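Local coordinates for integron gene cassette protein HFX_CASS3 (Uncultured bacterium, PDB 3FYN), which is of unknown function but belongs to the GNAT family, and so probably transfers an acyl group from a coenzyme A thioester to an amine, at residues Leu37-Gly49 with Val103-Lys115. Residues are numbered along the deposited sequence; the frame is centred on the assembly and turned at random. Where two conformers were deposited one is given.
Sequences LVRLMSEFYQEAG and VDDFFVRPNARGK. With MG (magnesium ion), chain B; ACT (acetate ion), chain C.
Phe107 projects from strand 103-108 against helix 37-47, and its ring lies between two carboxylates. Its CB sits over one face of the Phe44 ring, 4.1 Å from the centroid, while Phe44 CB returns the CH-pi contact at 3.8 Å from the centroid of Phe107. The two rings, 26° from parallel, are slid so far apart that they barely overlap. Further out, Phe107 CD1 touches Phe44 CD1 at 3.4 Å, CE1 meets Glu47 OE1, CE2 lies near Leu40 O and Glu43 OE1, and CZ reaches Glu43 CB. With CG anti to the backbone N (chi1 176°), the flat ring runs into the helix surface, its partly positive edge suited to carboxylate oxygens. The strand leads into what is probably the pyrophosphate-binding loop, as in other GNAT enzymes; there an acetate, probably from the crystallisation liquor, accepts a bond from Gly114 N. Each glutamate also holds an arginine, its two oxygens matching paired guanidinium N-H groups. Arg109 grips Glu43 side-on, NE to OE1 at 2.9 Å and nearly straight (172°), NH2 to OE2, with Leu40 CD2 over its guanidinium. Were Arg109 an alanine, the Glu43 carboxylate would probably lose its charged mate and be free to turn. Arg113 meets Glu47 end-on, the planes nearly coplanar, and its NE donates to Val108 O. Two residues back from Phe107, Asp105 OD1 binds magnesium at 2.2 Å, beside the edge of Phe44; five waters complete the metal's shell.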
loop_
_atom_site.group_PDB
_atom_site.type_symbol
_atom_site.label_atom_id
_atom_site.label_comp_id
_atom_site.label_asym_id
_atom_site.label_seq_id
_atom_site.Cartn_x
_atom_site.Cartn_y
_atom_site.Cartn_z
ATOM N N LEU A 37 -8.091 14.138 -16.302
ATOM C CA LEU A 37 -7.997 13.415 -15.034
ATOM C C LEU A 37 -8.317 14.325 -13.851
ATOM O O LEU A 37 -9.016 13.931 -12.915
ATOM C CB LEU A 37 -6.609 12.794 -14.863
ATOM C CG LEU A 37 -6.391 11.549 -15.729
ATOM C CD1 LEU A 37 -4.899 11.221 -15.848
ATOM C CD2 LEU A 37 -7.190 10.359 -15.177
ATOM N N VAL A 38 -7.798 15.545 -13.899
ATOM C CA VAL A 38 -8.061 16.515 -12.845
ATOM C C VAL A 38 -9.547 16.876 -12.769
ATOM O O VAL A 38 -10.108 16.962 -11.677
ATOM C CB VAL A 38 -7.188 17.772 -12.998
ATOM C CG1 VAL A 38 -7.615 18.846 -12.005
ATOM C CG2 VAL A 38 -5.723 17.408 -12.780
ATOM N N ARG A 39 -10.186 17.080 -13.921
ATOM C CA ARG A 39 -11.618 17.357 -13.920
ATOM C C ARG A 39 -12.407 16.199 -13.325
ATOM O O ARG A 39 -13.314 16.402 -12.516
ATOM C CB ARG A 39 -12.144 17.665 -15.324
ATOM C CG ARG A 39 -13.652 17.865 -15.331
ATOM C CD ARG A 39 -14.176 18.344 -16.673
ATOM N NE ARG A 39 -14.096 17.312 -17.700
ATOM C CZ ARG A 39 -13.082 17.188 -18.548
ATOM N NH1 ARG A 39 -12.059 18.031 -18.480
ATOM N NH2 ARG A 39 -13.086 16.221 -19.457
ATOM N N LEU A 40 -12.065 14.982 -13.731
ATOM C CA LEU A 40 -12.773 13.810 -13.238
ATOM C C LEU A 40 -12.584 13.653 -11.728
ATOM O O LEU A 40 -13.543 13.393 -10.999
ATOM C CB LEU A 40 -12.342 12.543 -13.985
ATOM C CG LEU A 40 -12.836 12.459 -15.433
ATOM C CD1 LEU A 40 -12.128 11.325 -16.150
ATOM C CD2 LEU A 40 -14.352 12.273 -15.487
HETATM N N MSE A 41 -11.351 13.815 -11.254
HETATM C CA MSE A 41 -11.098 13.726 -9.819
HETATM C C MSE A 41 -11.850 14.832 -9.076
HETATM O O MSE A 41 -12.339 14.627 -7.967
HETATM C CB MSE A 41 -9.604 13.804 -9.517
HETATM C CG MSE A 41 -9.271 13.472 -8.067
HETATM SE SE MSE A 41 -7.366 13.522 -7.744
HETATM C CE MSE A 41 -7.332 13.063 -5.849
ATOM N N SER A 42 -11.949 16.004 -9.692
ATOM C CA SER A 42 -12.680 17.113 -9.084
ATOM C C SER A 42 -14.164 16.787 -8.974
ATOM O O SER A 42 -14.814 17.124 -7.981
ATOM C CB SER A 42 -12.481 18.402 -9.883
ATOM O OG SER A 42 -11.122 18.801 -9.878
ATOM N N GLU A 43 -14.702 16.126 -9.995
ATOM C CA GLU A 43 -16.104 15.718 -9.969
ATOM C C GLU A 43 -16.328 14.674 -8.882
ATOM O O GLU A 43 -17.295 14.741 -8.122
ATOM C CB GLU A 43 -16.528 15.165 -11.330
ATOM C CG GLU A 43 -16.548 16.212 -12.429
ATOM C CD GLU A 43 -16.905 15.633 -13.779
ATOM O OE1 GLU A 43 -17.341 14.465 -13.829
ATOM O OE2 GLU A 43 -16.756 16.353 -14.787
ATOM N N PHE A 44 -15.416 13.708 -8.827
ATOM C CA PHE A 44 -15.421 12.641 -7.834
ATOM C C PHE A 44 -15.447 13.251 -6.430
ATOM O O PHE A 44 -16.257 12.872 -5.580
ATOM C CB PHE A 44 -14.159 11.794 -8.061
ATOM C CG PHE A 44 -14.030 10.592 -7.165
ATOM C CD1 PHE A 44 -15.139 9.993 -6.590
ATOM C CD2 PHE A 44 -12.783 10.030 -6.946
ATOM C CE1 PHE A 44 -15.001 8.875 -5.780
ATOM C CE2 PHE A 44 -12.637 8.912 -6.143
ATOM C CZ PHE A 44 -13.748 8.332 -5.562
ATOM N N TYR A 45 -14.568 14.217 -6.198
ATOM C CA TYR A 45 -14.513 14.896 -4.910
ATOM C C TYR A 45 -15.747 15.749 -4.613
ATOM O O TYR A 45 -16.235 15.772 -3.477
ATOM C CB TYR A 45 -13.223 15.711 -4.789
ATOM C CG TYR A 45 -12.100 14.875 -4.234
ATOM C CD1 TYR A 45 -11.679 13.725 -4.890
ATOM C CD2 TYR A 45 -11.500 15.196 -3.025
ATOM C CE1 TYR A 45 -10.667 12.938 -4.376
ATOM C CE2 TYR A 45 -10.486 14.413 -2.502
ATOM C CZ TYR A 45 -10.075 13.286 -3.184
ATOM O OH TYR A 45 -9.073 12.496 -2.675
ATOM N N GLN A 46 -16.255 16.443 -5.624
ATOM C CA GLN A 46 -17.435 17.280 -5.430
ATOM C C GLN A 46 -18.643 16.432 -5.043
ATOM O O GLN A 46 -19.478 16.858 -4.246
ATOM C CB GLN A 46 -17.737 18.104 -6.682
ATOM C CG GLN A 46 -18.874 19.098 -6.505
ATOM C CD GLN A 46 -18.912 20.140 -7.605
ATOM O OE1 GLN A 46 -18.217 20.020 -8.614
ATOM N NE2 GLN A 46 -19.725 21.173 -7.414
ATOM N N GLU A 47 -18.724 15.228 -5.600
ATOM C CA GLU A 47 -19.822 14.317 -5.289
ATOM C C GLU A 47 -19.805 13.931 -3.814
ATOM O O GLU A 47 -20.848 13.633 -3.228
ATOM C CB GLU A 47 -19.765 13.063 -6.173
ATOM C CG GLU A 47 -20.980 12.153 -6.023
ATOM C CD GLU A 47 -21.012 11.021 -7.036
ATOM O OE1 GLU A 47 -20.030 10.859 -7.788
ATOM O OE2 GLU A 47 -22.025 10.289 -7.079
ATOM N N ALA A 48 -18.617 13.941 -3.218
ATOM C CA ALA A 48 -18.465 13.622 -1.805
ATOM C C ALA A 48 -18.559 14.879 -0.941
ATOM O O ALA A 48 -18.515 14.805 0.286
ATOM C CB ALA A 48 -17.148 12.903 -1.560
ATOM N N GLY A 49 -18.687 16.032 -1.591
ATOM C CA GLY A 49 -18.827 17.297 -0.891
ATOM C C GLY A 49 -17.503 17.976 -0.588
ATOM O O GLY A 49 -17.431 18.856 0.272
ATOM N N VAL A 103 -6.325 -0.650 -5.796
ATOM C CA VAL A 103 -7.216 0.201 -6.572
ATOM C C VAL A 103 -7.358 1.467 -5.733
ATOM O O VAL A 103 -8.188 1.549 -4.828
ATOM C CB VAL A 103 -8.585 -0.458 -6.838
ATOM C CG1 VAL A 103 -9.458 0.459 -7.684
ATOM C CG2 VAL A 103 -8.391 -1.803 -7.535
ATOM N N ASP A 104 -6.493 2.430 -6.019
ATOM C CA ASP A 104 -6.274 3.568 -5.139
ATOM C C ASP A 104 -7.350 4.634 -5.287
ATOM O O ASP A 104 -7.705 5.298 -4.322
ATOM C CB ASP A 104 -4.893 4.163 -5.401
ATOM C CG ASP A 104 -4.495 5.190 -4.367
ATOM O OD1 ASP A 104 -4.588 4.895 -3.156
ATOM O OD2 ASP A 104 -4.084 6.291 -4.773
ATOM N N ASP A 105 -7.859 4.798 -6.502
ATOM C CA ASP A 105 -9.007 5.662 -6.745
ATOM C C ASP A 105 -9.755 5.105 -7.944
ATOM O O ASP A 105 -9.163 4.474 -8.817
ATOM C CB ASP A 105 -8.588 7.113 -6.997
ATOM C CG ASP A 105 -8.792 7.998 -5.776
ATOM O OD1 ASP A 105 -9.592 7.610 -4.897
ATOM O OD2 ASP A 105 -8.174 9.080 -5.696
ATOM N N PHE A 106 -11.059 5.337 -7.978
ATOM C CA PHE A 106 -11.916 4.694 -8.959
ATOM C C PHE A 106 -13.184 5.520 -9.053
ATOM O O PHE A 106 -13.922 5.658 -8.078
ATOM C CB PHE A 106 -12.206 3.264 -8.487
ATOM C CG PHE A 106 -13.049 2.448 -9.425
ATOM C CD1 PHE A 106 -13.129 2.748 -10.775
ATOM C CD2 PHE A 106 -13.731 1.335 -8.949
ATOM C CE1 PHE A 106 -13.893 1.968 -11.623
ATOM C CE2 PHE A 106 -14.493 0.554 -9.792
ATOM C CZ PHE A 106 -14.576 0.870 -11.130
ATOM N N PHE A 107 -13.424 6.084 -10.230
ATOM C CA PHE A 107 -14.571 6.958 -10.433
ATOM C C PHE A 107 -15.182 6.738 -11.804
ATOM O O PHE A 107 -14.480 6.731 -12.816
ATOM C CB PHE A 107 -14.148 8.423 -10.293
ATOM C CG PHE A 107 -15.251 9.417 -10.586
ATOM C CD1 PHE A 107 -16.351 9.523 -9.749
ATOM C CD2 PHE A 107 -15.171 10.262 -11.689
ATOM C CE1 PHE A 107 -17.358 10.451 -10.003
ATOM C CE2 PHE A 107 -16.177 11.187 -11.950
ATOM C CZ PHE A 107 -17.267 11.280 -11.105
ATOM N N VAL A 108 -16.496 6.555 -11.821
ATOM C CA VAL A 108 -17.267 6.581 -13.054
ATOM C C VAL A 108 -18.337 7.656 -12.887
ATOM O O VAL A 108 -19.021 7.682 -11.869
ATOM C CB VAL A 108 -17.943 5.223 -13.321
ATOM C CG1 VAL A 108 -18.861 5.309 -14.539
ATOM C CG2 VAL A 108 -16.892 4.138 -13.510
ATOM N N ARG A 109 -18.469 8.550 -13.865
ATOM C CA ARG A 109 -19.477 9.603 -13.801
ATOM C C ARG A 109 -20.851 8.993 -13.553
ATOM O O ARG A 109 -21.162 7.932 -14.084
ATOM C CB ARG A 109 -19.502 10.401 -15.108
ATOM C CG ARG A 109 -18.438 11.474 -15.196
ATOM C CD ARG A 109 -18.479 12.195 -16.532
ATOM N NE ARG A 109 -17.658 13.400 -16.508
ATOM C CZ ARG A 109 -17.095 13.953 -17.578
ATOM N NH1 ARG A 109 -17.254 13.403 -18.777
ATOM N NH2 ARG A 109 -16.361 15.055 -17.445
ATOM N N PRO A 110 -21.683 9.667 -12.747
ATOM C CA PRO A 110 -23.008 9.133 -12.407
ATOM C C PRO A 110 -23.792 8.641 -13.630
ATOM O O PRO A 110 -24.345 7.538 -13.586
ATOM C CB PRO A 110 -23.702 10.328 -11.750
ATOM C CG PRO A 110 -22.564 11.098 -11.111
ATOM C CD PRO A 110 -21.395 10.939 -12.055
ATOM N N ASN A 111 -23.817 9.429 -14.704
ATOM C CA ASN A 111 -24.575 9.079 -15.908
ATOM C C ASN A 111 -24.040 7.862 -16.651
ATOM O O ASN A 111 -24.729 7.299 -17.511
ATOM C CB ASN A 111 -24.648 10.274 -16.872
ATOM C CG ASN A 111 -23.269 10.776 -17.297
ATOM O OD1 ASN A 111 -22.245 10.189 -16.948
ATOM N ND2 ASN A 111 -23.243 11.874 -18.043
ATOM N N ALA A 112 -22.810 7.466 -16.331
ATOM C CA ALA A 112 -22.171 6.345 -17.012
ATOM C C ALA A 112 -22.159 5.082 -16.156
ATOM O O ALA A 112 -21.621 4.056 -16.568
ATOM C CB ALA A 112 -20.756 6.718 -17.448
ATOM N N ARG A 113 -22.758 5.158 -14.970
ATOM C CA ARG A 113 -22.821 4.005 -14.072
ATOM C C ARG A 113 -23.910 3.023 -14.487
ATOM O O ARG A 113 -24.857 3.388 -15.182
ATOM C CB ARG A 113 -23.035 4.453 -12.624
ATOM C CG ARG A 113 -21.837 5.178 -12.039
ATOM C CD ARG A 113 -22.143 5.813 -10.702
ATOM N NE ARG A 113 -21.081 6.744 -10.353
ATOM C CZ ARG A 113 -21.167 7.674 -9.407
ATOM N NH1 ARG A 113 -22.272 7.799 -8.686
ATOM N NH2 ARG A 113 -20.138 8.477 -9.182
ATOM N N GLY A 114 -23.764 1.777 -14.054
ATOM C CA GLY A 114 -24.752 0.751 -14.334
ATOM C C GLY A 114 -24.711 0.224 -15.757
ATOM O O GLY A 114 -25.679 -0.368 -16.229
ATOM N N LYS A 115 -23.588 0.429 -16.438
ATOM C CA LYS A 115 -23.435 -0.010 -17.821
ATOM C C LYS A 115 -22.348 -1.073 -17.971
ATOM O O LYS A 115 -22.068 -1.523 -19.078
ATOM C CB LYS A 115 -23.105 1.181 -18.726
ATOM C CG LYS A 115 -24.118 2.311 -18.675
ATOM C CD LYS A 115 -23.702 3.451 -19.592
ATOM C CE LYS A 115 -24.725 4.572 -19.583
ATOM N NZ LYS A 115 -24.276 5.732 -20.404
HETATM MG MG MG B . -9.885 8.207 -2.771
HETATM C C ACT C . -20.284 1.332 -12.493
HETATM O O ACT C . -19.769 1.187 -13.620
HETATM O OXT ACT C . -21.520 1.166 -12.432
HETATM C CH3 ACT C . -19.466 1.688 -11.289
HETATM O O HOH W 1 -8.323 9.902 -3.244
HETATM O O HOH W 2 -11.649 9.702 -3.325
HETATM O O HOH W 3 -10.081 8.612 -0.554
HETATM O O HOH W 4 -8.254 6.659 -2.427
HETATM O O HOH W 5 -11.475 6.437 -2.489
#